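Local coordinates for Tat pathway signal sequence domain protein (Parabacteroides merdae, PDB 4Q9A) that is a putative GDSL-like lipase of the SGNH hydrolase clan, probably cleaving ester bonds in lipids or other acylated substrates, at residues A[98-103]-A[144-149]. Sequence-based numbering, arbitrary orientation.
Sequences VLSILI and VLCEPF
Leu102 and Cys146 pack against each other across neighbouring parallel strands. Leu102 CD1 lies 3.7 Å from Cys146 CB and equally close to the carbonyl oxygen of Glu147, while its other branch, CD2, reaches Phe149 CE2 at 4.2 Å. That methyl sits at the edge of the ring, near its plane, and the two side chains cross at about a right angle, so this is an edge contact and not a stack. Phe149 CG stands between the backbone N and the carbonyl carbon (chi1 58°). The ring stacks with Phe191.

Farther back, Ser100, Val144, Leu102 and Cys146 share one face of the sheet. Ser100 CB packs against Val144 CB, and its OG passes the sulfur of Cys146 at 3.8 Å; that hydroxyl is hydrogen-bonded to Trp222, in helix 212-226, which packs on this face. Val98 CG1 fits beside Val144 CG2 at 4.1 Å. On the reverse face, Leu145 CD1 rests on the Ile101 branch point, CB, at 4.0 Å, close to Ile101 CG2 as well; the side chains cross obliquely.

The backbones fix this register. Hydrogen bonds run from Val144 N to Leu99 O, from Ile101 N to Val144 O and from Cys146 N to Ile101 O, none longer than 2.9 Å and all with N-H...O angles of at least 162°. The strand axes diverge by just 12° at a closest approach of 4.8 Å. Beyond the last bond the chains separate, leaving Pro148 CG 4.0 Å from Ile103 O. All twelve residues are buried. Two adjacent parallel strands, with helices 106-113 and 120-137 in the connection between them, form a beta-alpha-beta crossover in the central 2-1-3-4-5 sheet of the SGNH-hydrolase fold.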
loop_
_atom_site.group_PDB
_atom_site.type_symbol
_atom_site.label_atom_id
_atom_site.label_comp_id
_atom_site.label_asym_id
_atom_site.label_seq_id
_atom_site.Cartn_x
_atom_site.Cartn_y
_atom_site.Cartn_z
ATOM N N VAL A 98 3.504 -20.572 0.340
ATOM C CA VAL A 98 4.582 -19.626 0.058
ATOM C C VAL A 98 4.992 -18.977 1.382
ATOM O O VAL A 98 4.177 -18.326 2.040
ATOM C CB VAL A 98 4.179 -18.581 -1.015
ATOM C CG1 VAL A 98 5.267 -17.533 -1.211
ATOM C CG2 VAL A 98 3.856 -19.259 -2.333
ATOM N N LEU A 99 6.244 -19.177 1.775
ATOM C CA LEU A 99 6.782 -18.622 3.010
ATOM C C LEU A 99 7.899 -17.621 2.684
ATOM O O LEU A 99 8.782 -17.920 1.900
ATOM C CB LEU A 99 7.281 -19.770 3.928
ATOM C CG LEU A 99 8.144 -19.407 5.138
ATOM C CD1 LEU A 99 7.329 -18.736 6.237
ATOM C CD2 LEU A 99 8.845 -20.615 5.651
ATOM N N SER A 100 7.838 -16.435 3.282
ATOM C CA SER A 100 8.801 -15.360 3.067
ATOM C C SER A 100 9.534 -15.070 4.373
ATOM O O SER A 100 8.904 -14.925 5.431
ATOM C CB SER A 100 8.116 -14.108 2.521
ATOM O OG SER A 100 9.006 -13.005 2.516
ATOM N N ILE A 101 10.872 -15.023 4.300
ATOM C CA ILE A 101 11.710 -14.792 5.471
ATOM C C ILE A 101 12.660 -13.624 5.223
ATOM O O ILE A 101 13.379 -13.604 4.220
ATOM C CB ILE A 101 12.483 -16.091 5.888
ATOM C CG1 ILE A 101 11.498 -17.251 6.176
ATOM C CG2 ILE A 101 13.440 -15.831 7.099
ATOM C CD1 ILE A 101 12.051 -18.608 5.998
ATOM N N LEU A 102 12.659 -12.663 6.154
ATOM C CA LEU A 102 13.567 -11.517 6.167
ATOM C C LEU A 102 14.134 -11.449 7.574
ATOM O O LEU A 102 13.431 -11.058 8.502
ATOM C CB LEU A 102 12.875 -10.193 5.737
ATOM C CG LEU A 102 13.682 -8.891 5.903
ATOM C CD1 LEU A 102 14.954 -8.886 5.034
ATOM C CD2 LEU A 102 12.840 -7.681 5.596
ATOM N N ILE A 103 15.377 -11.899 7.739
ATOM C CA ILE A 103 16.039 -11.941 9.036
ATOM C C ILE A 103 17.556 -11.766 8.837
ATOM O O ILE A 103 18.103 -12.224 7.813
ATOM C CB ILE A 103 15.650 -13.258 9.796
ATOM C CG1 ILE A 103 15.744 -13.118 11.318
ATOM C CG2 ILE A 103 16.323 -14.517 9.272
ATOM C CD1 ILE A 103 14.485 -12.511 11.978
ATOM N N VAL A 144 10.787 -17.790 -0.123
ATOM C CA VAL A 144 11.221 -16.482 -0.579
ATOM C C VAL A 144 12.121 -15.986 0.535
ATOM O O VAL A 144 11.626 -15.608 1.595
ATOM C CB VAL A 144 10.066 -15.479 -0.893
ATOM C CG1 VAL A 144 10.610 -14.212 -1.520
ATOM C CG2 VAL A 144 9.011 -16.091 -1.788
ATOM N N LEU A 145 13.441 -16.071 0.328
ATOM C CA LEU A 145 14.433 -15.590 1.282
ATOM C C LEU A 145 14.860 -14.190 0.853
ATOM O O LEU A 145 15.264 -14.001 -0.293
ATOM C CB LEU A 145 15.620 -16.558 1.392
ATOM C CG LEU A 145 16.558 -16.315 2.575
ATOM C CD1 LEU A 145 15.876 -16.593 3.915
ATOM C CD2 LEU A 145 17.815 -17.120 2.432
ATOM N N CYS A 146 14.708 -13.206 1.754
ATOM C CA CYS A 146 15.005 -11.793 1.504
ATOM C C CYS A 146 16.393 -11.398 2.015
ATOM O O CYS A 146 16.844 -11.883 3.069
ATOM C CB CYS A 146 13.932 -10.917 2.138
ATOM S SG CYS A 146 12.255 -11.229 1.534
ATOM N N GLU A 147 17.045 -10.486 1.283
ATOM C CA GLU A 147 18.370 -9.982 1.635
ATOM C C GLU A 147 18.274 -8.978 2.803
ATOM O O GLU A 147 17.604 -7.942 2.647
ATOM C CB GLU A 147 19.063 -9.318 0.408
ATOM C CG GLU A 147 20.529 -8.974 0.623
ATOM C CD GLU A 147 21.251 -8.312 -0.534
ATOM O OE1 GLU A 147 20.613 -7.536 -1.282
ATOM O OE2 GLU A 147 22.473 -8.547 -0.674
ATOM N N PRO A 148 18.973 -9.231 3.949
ATOM C CA PRO A 148 19.021 -8.209 5.022
ATOM C C PRO A 148 19.777 -6.973 4.494
ATOM O O PRO A 148 20.668 -7.133 3.646
ATOM C CB PRO A 148 19.744 -8.918 6.164
ATOM C CG PRO A 148 20.542 -9.977 5.514
ATOM C CD PRO A 148 19.850 -10.380 4.253
ATOM N N PHE A 149 19.384 -5.750 4.903
ATOM C CA PHE A 149 19.937 -4.522 4.320
ATOM C C PHE A 149 20.098 -3.359 5.298
ATOM O O PHE A 149 19.526 -3.374 6.388
ATOM C CB PHE A 149 18.980 -4.044 3.191
ATOM C CG PHE A 149 17.563 -3.795 3.685
ATOM C CD1 PHE A 149 17.199 -2.563 4.220
ATOM C CD2 PHE A 149 16.619 -4.818 3.689
ATOM C CE1 PHE A 149 15.921 -2.364 4.754
ATOM C CE2 PHE A 149 15.341 -4.613 4.208
ATOM C CZ PHE A 149 14.998 -3.385 4.735
#